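Local structure of putative fimbrium tip subunit Fim1C (Bacteroides ovatus, 4EPS) at residues 46-51 with 58-63; 306-311 with 385-390; 168-173 with 261-266. The protein is probably a component of the tip of the fimbrium, the filamentous cell-surface appendage that mediates adhesion and biofilm formation. One frame throughout, in Å; residues are numbered along the deposited sequence.

How the contacts relate
The three contacts share no strand or helix and do not touch. Contact 1 is a buried pairing across a hairpin, held by backbone hydrogen bonds and apolar packing, with one aromatic ring over a bulge. Contact 3, its centre about 53 Å from that of contact 1, also joins two strands, but parallel ones distant in sequence; it is partly buried and adds a charged and hydroxyl network at the exposed start of strand 261-267. Contact 2 lies at the surface, its centre about 28 Å from contact 3 and about 62 Å from contact 1. It pairs no strands: a helix end meets the lead-in to another helix through a tyrosine ring under an arginine chain, and one hydrogen bond from a backbone N-H to the tyrosine hydroxyl.

Contact 1: 46-51 with 58-63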
loop_
_atom_site.group_PDB
_atom_site.type_symbol
_atom_site.label_atom_id
_atom_site.label_comp_id
_atom_site.label_asym_id
_atom_site.label_seq_id
_atom_site.Cartn_x
_atom_site.Cartn_y
_atom_site.Cartn_z
ATOM N N ILE A 46 17.734 -38.930 -32.536
ATOM C CA ILE A 46 16.831 -40.055 -32.359
ATOM C C ILE A 46 17.371 -41.231 -33.146
ATOM O O ILE A 46 18.146 -41.050 -34.079
ATOM C CB ILE A 46 15.364 -39.728 -32.775
ATOM C CG1 ILE A 46 15.260 -39.350 -34.279
ATOM C CG2 ILE A 46 14.734 -38.673 -31.834
ATOM C CD1 ILE A 46 13.950 -39.566 -34.839
ATOM N N GLY A 47 16.934 -42.419 -32.784
ATOM C CA GLY A 47 17.277 -43.628 -33.509
ATOM C C GLY A 47 16.012 -44.189 -34.118
ATOM O O GLY A 47 14.960 -44.205 -33.470
ATOM N N LEU A 48 16.104 -44.683 -35.340
ATOM C CA LEU A 48 14.946 -45.253 -36.029
ATOM C C LEU A 48 15.136 -46.751 -36.326
ATOM O O LEU A 48 16.219 -47.164 -36.746
ATOM C CB LEU A 48 14.743 -44.473 -37.344
ATOM C CG LEU A 48 13.578 -44.907 -38.254
ATOM C CD1 LEU A 48 12.230 -44.641 -37.597
ATOM C CD2 LEU A 48 13.616 -44.168 -39.566
ATOM N N PHE A 49 14.047 -47.532 -36.186
ATOM C CA PHE A 49 13.978 -48.960 -36.521
ATOM C C PHE A 49 12.781 -49.255 -37.420
ATOM O O PHE A 49 11.699 -48.691 -37.216
ATOM C CB PHE A 49 13.843 -49.824 -35.257
ATOM C CG PHE A 49 15.027 -49.820 -34.325
ATOM C CD1 PHE A 49 15.131 -48.873 -33.308
ATOM C CD2 PHE A 49 15.999 -50.822 -34.404
ATOM C CE1 PHE A 49 16.218 -48.887 -32.428
ATOM C CE2 PHE A 49 17.079 -50.841 -33.516
ATOM C CZ PHE A 49 17.189 -49.872 -32.539
ATOM N N ALA A 50 12.955 -50.181 -38.371
ATOM C CA ALA A 50 11.879 -50.674 -39.229
ATOM C C ALA A 50 11.813 -52.182 -39.053
ATOM O O ALA A 50 12.832 -52.870 -39.223
ATOM C CB ALA A 50 12.127 -50.306 -40.687
ATOM N N VAL A 51 10.640 -52.690 -38.658
ATOM C CA VAL A 51 10.445 -54.125 -38.437
ATOM C C VAL A 51 9.507 -54.643 -39.528
ATOM O O VAL A 51 8.390 -54.147 -39.679
ATOM C CB VAL A 51 9.935 -54.402 -37.002
ATOM C CG1 VAL A 51 9.635 -55.879 -36.779
ATOM C CG2 VAL A 51 10.945 -53.905 -35.966
ATOM N N ASP A 58 17.874 -54.541 -42.065
ATOM C CA ASP A 58 19.299 -54.195 -41.995
ATOM C C ASP A 58 19.561 -52.759 -42.403
ATOM O O ASP A 58 20.491 -52.139 -41.884
ATOM C CB ASP A 58 20.132 -55.121 -42.902
ATOM C CG ASP A 58 20.133 -56.587 -42.510
ATOM O OD1 ASP A 58 20.244 -56.880 -41.297
ATOM O OD2 ASP A 58 20.112 -57.446 -43.425
ATOM N N GLU A 59 18.768 -52.237 -43.352
ATOM C CA GLU A 59 18.933 -50.874 -43.846
ATOM C C GLU A 59 18.405 -49.819 -42.842
ATOM O O GLU A 59 18.816 -48.674 -42.955
ATOM C CB GLU A 59 18.259 -50.692 -45.227
ATOM C CG GLU A 59 16.740 -50.830 -45.225
ATOM C CD GLU A 59 16.035 -50.491 -46.524
ATOM O OE1 GLU A 59 16.002 -49.294 -46.897
ATOM O OE2 GLU A 59 15.461 -51.419 -47.139
ATOM N N ILE A 60 17.482 -50.187 -41.912
ATOM C CA ILE A 60 16.869 -49.260 -40.920
ATOM C C ILE A 60 16.939 -49.908 -39.518
ATOM O O ILE A 60 15.938 -50.364 -38.954
ATOM C CB ILE A 60 15.407 -48.819 -41.303
ATOM C CG1 ILE A 60 15.286 -48.398 -42.809
ATOM C CG2 ILE A 60 14.934 -47.655 -40.377
ATOM C CD1 ILE A 60 13.885 -48.465 -43.448
ATOM N N ASN A 61 18.153 -49.986 -38.995
ATOM C CA ASN A 61 18.447 -50.618 -37.722
ATOM C C ASN A 61 19.227 -49.636 -36.880
ATOM O O ASN A 61 20.425 -49.455 -37.097
ATOM C CB ASN A 61 19.231 -51.935 -37.968
ATOM C CG ASN A 61 19.417 -52.805 -36.746
ATOM O OD1 ASN A 61 19.239 -52.380 -35.605
ATOM N ND2 ASN A 61 19.773 -54.057 -36.963
ATOM N N ASN A 62 18.524 -48.932 -35.956
ATOM C CA ASN A 62 19.118 -47.897 -35.109
ATOM C C ASN A 62 19.723 -46.791 -35.980
ATOM O O ASN A 62 20.848 -46.360 -35.762
ATOM C CB ASN A 62 20.157 -48.473 -34.121
ATOM C CG ASN A 62 20.487 -47.506 -33.031
ATOM O OD1 ASN A 62 19.643 -46.700 -32.635
ATOM N ND2 ASN A 62 21.733 -47.505 -32.565
HETATM N N MSE A 63 18.970 -46.344 -36.986
HETATM C CA MSE A 63 19.439 -45.301 -37.886
HETATM C C MSE A 63 19.312 -43.930 -37.210
HETATM O O MSE A 63 18.219 -43.576 -36.757
HETATM C CB MSE A 63 18.659 -45.362 -39.198
HETATM C CG MSE A 63 19.202 -44.441 -40.265
HETATM SE SE MSE A 63 18.072 -44.514 -41.876
HETATM C CE MSE A 63 17.986 -46.174 -42.102
#
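Phe49 meets the backbone and CB of Asn62 with its ring, although its CB starts out away from 58-63. Chi1 of -66° sets CG beside the backbone N, and from there the ring comes back toward the partner segment. CD2 lies 3.5 Å from Asn62 N, which sits over one face, displaced toward the rim. CE2 comes within 3.4 Å of Asn61 OD1, and at the tip CZ rests 3.6 Å from Asn62 CB. The two side chains of Phe49 and Asn62 lie alongside each other, pointing the same way, with ring and amide planes 15° apart. An alanine in place of Phe49 would probably uncover the backbone at Asn61-Asn62, open a gap beside Asn62 CB and leave Phe109 without its edge-to-face partner.

The irregularity here is a G1 beta bulge: Asn62, with positive phi and psi, and Met63, a selenomethionine, are set opposite the single residue Leu48. Leu48 N donates to Met63 O at 2.8 Å and Met63 N returns a bond to Leu48 O at 2.9 Å. Beyond the bulge, Ala50 N reaches Ile60 O at 3.0 Å. On the side away from the Phe49 ring, Ile60 CG2 packs 3.7 Å from Leu48 CG, and Ala50 CB touches Ile60 CB. The Asn62 amide turns to Tyr91 OH and Gln95 O, with a glycerol also on ND2.

The pair belongs to the hairpin of strands 45-52 and 55-67 within the fimbrillin-like region; strand 87-92 flanks 45-52, its Tyr89 and Tyr91 hydrogen-bonding to Phe49 and Gly47 through the backbone.

Contact 2: 306-311 with 385-390. With SO4 (sulfate ion), chain H.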
loop_
_atom_site.group_PDB
_atom_site.type_symbol
_atom_site.label_atom_id
_atom_site.label_comp_id
_atom_site.label_asym_id
_atom_site.label_seq_id
_atom_site.Cartn_x
_atom_site.Cartn_y
_atom_site.Cartn_z
ATOM N N SER A 306 21.693 6.238 -17.324
ATOM C CA SER A 306 20.978 6.712 -18.530
ATOM C C SER A 306 19.524 7.121 -18.191
ATOM O O SER A 306 18.873 7.791 -18.991
ATOM C CB SER A 306 21.005 5.662 -19.639
ATOM O OG SER A 306 20.342 4.466 -19.267
ATOM N N VAL A 307 19.027 6.725 -17.010
ATOM C CA VAL A 307 17.700 7.100 -16.520
ATOM C C VAL A 307 17.875 8.349 -15.621
ATOM O O VAL A 307 17.309 9.414 -15.910
ATOM C CB VAL A 307 16.975 5.908 -15.804
ATOM C CG1 VAL A 307 15.649 6.352 -15.181
ATOM C CG2 VAL A 307 16.732 4.751 -16.780
ATOM N N LEU A 308 18.711 8.238 -14.560
ATOM C CA LEU A 308 18.959 9.375 -13.664
ATOM C C LEU A 308 19.380 10.639 -14.369
ATOM O O LEU A 308 18.951 11.725 -13.989
ATOM C CB LEU A 308 20.078 9.031 -12.641
ATOM C CG LEU A 308 19.714 8.136 -11.470
ATOM C CD1 LEU A 308 20.998 7.702 -10.719
ATOM C CD2 LEU A 308 18.771 8.863 -10.504
ATOM N N TYR A 309 20.273 10.515 -15.355
ATOM C CA TYR A 309 20.882 11.677 -15.991
ATOM C C TYR A 309 20.447 11.891 -17.439
ATOM O O TYR A 309 21.159 12.560 -18.205
ATOM C CB TYR A 309 22.420 11.555 -15.886
ATOM C CG TYR A 309 22.834 11.231 -14.464
ATOM C CD1 TYR A 309 22.492 12.073 -13.406
ATOM C CD2 TYR A 309 23.512 10.048 -14.166
ATOM C CE1 TYR A 309 22.794 11.738 -12.089
ATOM C CE2 TYR A 309 23.829 9.706 -12.848
ATOM C CZ TYR A 309 23.461 10.548 -11.817
ATOM O OH TYR A 309 23.795 10.205 -10.534
ATOM N N LYS A 310 19.244 11.408 -17.788
ATOM C CA LYS A 310 18.691 11.543 -19.151
ATOM C C LYS A 310 18.572 13.019 -19.610
ATOM O O LYS A 310 18.720 13.279 -20.800
ATOM C CB LYS A 310 17.325 10.835 -19.269
ATOM C CG LYS A 310 16.196 11.432 -18.430
ATOM C CD LYS A 310 14.905 10.622 -18.586
ATOM C CE LYS A 310 13.663 11.402 -18.200
ATOM N NZ LYS A 310 13.539 11.583 -16.728
ATOM N N ASP A 311 18.329 13.965 -18.682
ATOM C CA ASP A 311 18.150 15.386 -19.011
ATOM C C ASP A 311 19.438 16.226 -18.831
ATOM O O ASP A 311 19.388 17.448 -19.002
ATOM C CB ASP A 311 16.998 15.979 -18.176
ATOM C CG ASP A 311 15.637 15.333 -18.445
ATOM O OD1 ASP A 311 15.377 14.940 -19.610
ATOM O OD2 ASP A 311 14.825 15.241 -17.498
ATOM N N LEU A 385 29.887 13.387 -8.697
ATOM C CA LEU A 385 28.570 13.334 -8.037
ATOM C C LEU A 385 27.608 12.316 -8.680
ATOM O O LEU A 385 26.539 12.058 -8.130
ATOM C CB LEU A 385 27.928 14.731 -8.021
ATOM C CG LEU A 385 28.674 15.815 -7.170
ATOM C CD1 LEU A 385 27.935 17.155 -7.210
ATOM C CD2 LEU A 385 28.861 15.371 -5.725
ATOM N N ARG A 386 28.000 11.693 -9.796
ATOM C CA ARG A 386 27.135 10.721 -10.492
ATOM C C ARG A 386 27.180 9.321 -9.883
ATOM O O ARG A 386 28.237 8.875 -9.430
ATOM C CB ARG A 386 27.526 10.604 -11.986
ATOM C CG ARG A 386 27.669 11.938 -12.742
ATOM C CD ARG A 386 26.381 12.748 -12.697
ATOM N NE ARG A 386 26.461 13.935 -13.550
ATOM C CZ ARG A 386 25.616 14.952 -13.484
ATOM N NH1 ARG A 386 24.662 14.973 -12.562
ATOM N NH2 ARG A 386 25.747 15.981 -14.311
ATOM N N PHE A 387 26.042 8.606 -9.937
ATOM C CA PHE A 387 25.948 7.215 -9.455
ATOM C C PHE A 387 26.503 6.302 -10.520
ATOM O O PHE A 387 25.813 6.056 -11.513
ATOM C CB PHE A 387 24.482 6.842 -9.192
ATOM C CG PHE A 387 23.823 7.357 -7.943
ATOM C CD1 PHE A 387 24.380 8.409 -7.224
ATOM C CD2 PHE A 387 22.652 6.775 -7.472
ATOM C CE1 PHE A 387 23.776 8.877 -6.059
ATOM C CE2 PHE A 387 22.042 7.250 -6.308
ATOM C CZ PHE A 387 22.614 8.286 -5.604
ATOM N N LEU A 388 27.744 5.821 -10.349
ATOM C CA LEU A 388 28.415 5.010 -11.387
ATOM C C LEU A 388 29.203 3.841 -10.839
ATOM O O LEU A 388 30.029 3.285 -11.561
ATOM C CB LEU A 388 29.382 5.929 -12.197
ATOM C CG LEU A 388 28.683 6.951 -13.121
ATOM C CD1 LEU A 388 29.653 8.021 -13.578
ATOM C CD2 LEU A 388 28.025 6.246 -14.321
ATOM N N GLY A 389 28.970 3.464 -9.578
ATOM C CA GLY A 389 29.720 2.374 -8.959
ATOM C C GLY A 389 29.629 1.056 -9.711
ATOM O O GLY A 389 30.641 0.370 -9.868
ATOM N N TYR A 390 28.434 0.696 -10.202
ATOM C CA TYR A 390 28.314 -0.579 -10.927
ATOM C C TYR A 390 29.184 -0.529 -12.203
ATOM O O TYR A 390 30.006 -1.436 -12.437
ATOM C CB TYR A 390 26.859 -0.961 -11.249
ATOM C CG TYR A 390 26.864 -2.312 -11.932
ATOM C CD1 TYR A 390 27.073 -3.479 -11.201
ATOM C CD2 TYR A 390 26.857 -2.408 -13.324
ATOM C CE1 TYR A 390 27.175 -4.724 -11.831
ATOM C CE2 TYR A 390 26.975 -3.645 -13.966
ATOM C CZ TYR A 390 27.143 -4.796 -13.216
ATOM O OH TYR A 390 27.294 -6.009 -13.841
HETATM S S SO4 H . 23.153 18.414 -13.614
HETATM O O1 SO4 H . 23.560 19.479 -12.692
HETATM O O2 SO4 H . 21.881 18.757 -14.277
HETATM O O3 SO4 H . 24.203 18.241 -14.622
HETATM O O4 SO4 H . 22.965 17.177 -12.844
#
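The Tyr309 ring is sandwiched between two aliphatic groups. Over one face stands Arg386 CD, 3.8 Å from the ring centroid and 12° off the normal, a CH-pi contact. Over the centre of the opposite face is CB of the preceding Leu308. Near the ring plane, at the hydroxyl edge, lies Phe387 N, which donates to Tyr309 OH at 2.8 Å; glycerol hydrogen-bonds to the same oxygen. The guanidinium of Arg386 is turned 46° from the ring, and its NH1 stands 3.7 Å from Tyr309 CD1. Its edge faces a sulfate: NH1 donates to O4 of the ion at 2.8 Å and NH2 to O3 at 2.8 Å, a two-pronged grip on an ion that probably came from the crystallisation liquor. NE forms a salt bridge with Glu378, so the group has anionic partners on more than one of its nitrogens.

The contact joins the end of the short helix 305-308, where Tyr309 is the first residue to leave helical torsions, to the loop leading into helix 389-403, for which Leu388 takes the N-cap position. The arginine reaches over the ring because its chain is bent at chi2, -58°, which brings CD back above the aromatic face.

One residue further along, Phe387 uses a different flank: Leu308 CD1 approaches its CD2 to 3.8 Å and its CB to 3.9 Å, while Trp299 from strand 293-300 meets the ring edge-to-face. On the backbone of 385-390, Ser433 OG bonds to both Arg386 O and Leu388 N, and Glu436 OE1 receives Gly389 N at the start of the longer helix.

Contact 3: 168-173 with 261-266; sequences STRYIF and YKEVTH
Lys262 NZ donates to Thr169 OG1 at 2.7 Å, across two side chains that lie side by side and point the same way; chi4 of -67° bends the end of the lysine to bring NZ to the hydroxyl, which a glycerol also binds. On the other side of the strands Arg170 and Glu263 form a salt bridge, though its hydrogen bond, NH1 to OE2 at 3.4 Å, is weak. Glu263 OE2 lies at the edge of the guanidinium and near its plane, while the carboxylate itself is turned 85° against it. The same OE2 accepts the Tyr261 hydroxyl at 2.7 Å on its anti side, so one carboxylate oxygen is shared by the tyrosine hydroxyl and, weakly, by the arginine.

Beneath these groups the backbones exchange five hydrogen bonds. Arg170 N reaches Lys262 O and Arg170 O receives Val264 N at 2.8 Å; Ile172 N bonds to Val264 O, Ile172 O accepts from His266 N, and Lys262 N bonds to Ser168 O.

Apolar packing follows on the Thr169 side. Val264 CG2 lies over one face of the Tyr171 ring, 3.8 Å from its centroid, and 3.7 Å from Thr169 CG2. Further along, Phe173 CE1 approaches His266 CD2 at 4.0 Å. The polar ends of His266 turn to Asp272 and to Glu177 of the second subunit, placing this end at the subunit interface.

One residue bonding to two flanking partners is the pattern of parallel strands, here 27° apart in direction; strand 187-190 borders 168-173 antiparallel, giving a mixed sheet consistent with the transthyretin-like fold of fimbrillins.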
loop_
_atom_site.group_PDB
_atom_site.type_symbol
_atom_site.label_atom_id
_atom_site.label_comp_id
_atom_site.label_asym_id
_atom_site.label_seq_id
_atom_site.Cartn_x
_atom_site.Cartn_y
_atom_site.Cartn_z
ATOM N N SER A 168 8.402 -18.782 -2.541
ATOM C CA SER A 168 8.988 -17.575 -3.129
ATOM C C SER A 168 8.004 -16.435 -2.921
ATOM O O SER A 168 6.816 -16.683 -2.718
ATOM C CB SER A 168 9.344 -17.762 -4.602
ATOM O OG SER A 168 8.219 -18.063 -5.415
ATOM N N THR A 169 8.499 -15.196 -2.914
ATOM C CA THR A 169 7.624 -14.053 -2.661
ATOM C C THR A 169 7.880 -12.929 -3.645
ATOM O O THR A 169 8.966 -12.364 -3.671
ATOM C CB THR A 169 7.815 -13.529 -1.229
ATOM O OG1 THR A 169 7.604 -14.589 -0.317
ATOM C CG2 THR A 169 6.835 -12.344 -0.887
ATOM N N ARG A 170 6.878 -12.602 -4.443
ATOM C CA ARG A 170 6.996 -11.433 -5.295
ATOM C C ARG A 170 6.721 -10.195 -4.424
ATOM O O ARG A 170 5.749 -10.177 -3.666
ATOM C CB ARG A 170 6.027 -11.501 -6.479
ATOM C CG ARG A 170 5.954 -10.170 -7.223
ATOM C CD ARG A 170 4.878 -10.148 -8.251
ATOM N NE ARG A 170 4.989 -8.935 -9.065
ATOM C CZ ARG A 170 4.113 -8.598 -10.002
ATOM N NH1 ARG A 170 3.045 -9.355 -10.223
ATOM N NH2 ARG A 170 4.282 -7.488 -10.708
ATOM N N TYR A 171 7.588 -9.186 -4.516
ATOM C CA TYR A 171 7.365 -7.907 -3.848
ATOM C C TYR A 171 6.915 -6.896 -4.874
ATOM O O TYR A 171 7.597 -6.688 -5.874
ATOM C CB TYR A 171 8.642 -7.384 -3.150
ATOM C CG TYR A 171 8.940 -8.064 -1.841
ATOM C CD1 TYR A 171 9.513 -9.333 -1.806
ATOM C CD2 TYR A 171 8.632 -7.450 -0.628
ATOM C CE1 TYR A 171 9.754 -9.984 -0.601
ATOM C CE2 TYR A 171 8.880 -8.091 0.586
ATOM C CZ TYR A 171 9.457 -9.354 0.590
ATOM O OH TYR A 171 9.703 -10.028 1.755
ATOM N N ILE A 172 5.759 -6.299 -4.657
ATOM C CA ILE A 172 5.316 -5.159 -5.467
ATOM C C ILE A 172 5.725 -3.944 -4.615
ATOM O O ILE A 172 5.061 -3.634 -3.627
ATOM C CB ILE A 172 3.809 -5.214 -5.802
ATOM C CG1 ILE A 172 3.481 -6.474 -6.676
ATOM C CG2 ILE A 172 3.334 -3.908 -6.480
ATOM C CD1 ILE A 172 2.021 -6.974 -6.550
ATOM N N PHE A 173 6.847 -3.322 -4.954
ATOM C CA PHE A 173 7.328 -2.164 -4.193
ATOM C C PHE A 173 6.545 -0.933 -4.579
ATOM O O PHE A 173 6.319 -0.684 -5.774
ATOM C CB PHE A 173 8.819 -1.943 -4.426
ATOM C CG PHE A 173 9.671 -3.038 -3.827
ATOM C CD1 PHE A 173 9.567 -3.362 -2.480
ATOM C CD2 PHE A 173 10.590 -3.729 -4.610
ATOM C CE1 PHE A 173 10.371 -4.357 -1.926
ATOM C CE2 PHE A 173 11.424 -4.699 -4.045
ATOM C CZ PHE A 173 11.313 -4.999 -2.713
ATOM N N TYR A 261 4.679 -20.101 -4.504
ATOM C CA TYR A 261 4.732 -18.679 -4.877
ATOM C C TYR A 261 3.620 -17.845 -4.233
ATOM O O TYR A 261 2.441 -18.226 -4.247
ATOM C CB TYR A 261 4.650 -18.560 -6.399
ATOM C CG TYR A 261 4.574 -17.147 -6.938
ATOM C CD1 TYR A 261 5.725 -16.384 -7.113
ATOM C CD2 TYR A 261 3.351 -16.589 -7.318
ATOM C CE1 TYR A 261 5.666 -15.103 -7.665
ATOM C CE2 TYR A 261 3.282 -15.312 -7.873
ATOM C CZ TYR A 261 4.445 -14.594 -8.086
ATOM O OH TYR A 261 4.374 -13.361 -8.669
ATOM N N LYS A 262 3.989 -16.662 -3.709
ATOM C CA LYS A 262 2.969 -15.756 -3.171
ATOM C C LYS A 262 3.381 -14.318 -3.511
ATOM O O LYS A 262 4.538 -14.092 -3.883
ATOM C CB LYS A 262 2.740 -15.949 -1.659
ATOM C CG LYS A 262 3.821 -15.321 -0.770
ATOM C CD LYS A 262 3.500 -15.551 0.706
ATOM C CE LYS A 262 4.249 -14.610 1.624
ATOM N NZ LYS A 262 5.716 -14.871 1.621
ATOM N N GLU A 263 2.439 -13.360 -3.405
ATOM C CA GLU A 263 2.744 -11.954 -3.714
ATOM C C GLU A 263 2.417 -11.061 -2.537
ATOM O O GLU A 263 1.411 -11.280 -1.848
ATOM C CB GLU A 263 1.926 -11.469 -4.937
ATOM C CG GLU A 263 2.104 -12.277 -6.218
ATOM C CD GLU A 263 1.563 -11.627 -7.485
ATOM O OE1 GLU A 263 0.812 -10.630 -7.373
ATOM O OE2 GLU A 263 1.952 -12.071 -8.593
ATOM N N VAL A 264 3.268 -10.053 -2.293
ATOM C CA VAL A 264 3.035 -9.065 -1.240
ATOM C C VAL A 264 3.286 -7.654 -1.790
ATOM O O VAL A 264 3.931 -7.482 -2.818
ATOM C CB VAL A 264 3.900 -9.288 0.053
ATOM C CG1 VAL A 264 3.682 -10.672 0.680
ATOM C CG2 VAL A 264 5.388 -9.028 -0.206
ATOM N N THR A 265 2.808 -6.658 -1.066
ATOM C CA THR A 265 3.112 -5.270 -1.422
ATOM C C THR A 265 3.931 -4.674 -0.294
ATOM O O THR A 265 3.776 -5.056 0.862
ATOM C CB THR A 265 1.878 -4.409 -1.744
ATOM O OG1 THR A 265 1.024 -4.346 -0.603
ATOM C CG2 THR A 265 1.144 -4.863 -3.000
ATOM N N HIS A 266 4.816 -3.740 -0.634
ATOM C CA HIS A 266 5.666 -3.163 0.392
ATOM C C HIS A 266 6.062 -1.744 0.045
ATOM O O HIS A 266 6.602 -1.497 -1.033
ATOM C CB HIS A 266 6.940 -4.033 0.606
ATOM C CG HIS A 266 7.884 -3.454 1.628
ATOM N ND1 HIS A 266 7.605 -3.523 2.994
ATOM C CD2 HIS A 266 9.032 -2.752 1.446
ATOM C CE1 HIS A 266 8.598 -2.872 3.605
ATOM N NE2 HIS A 266 9.481 -2.381 2.718
#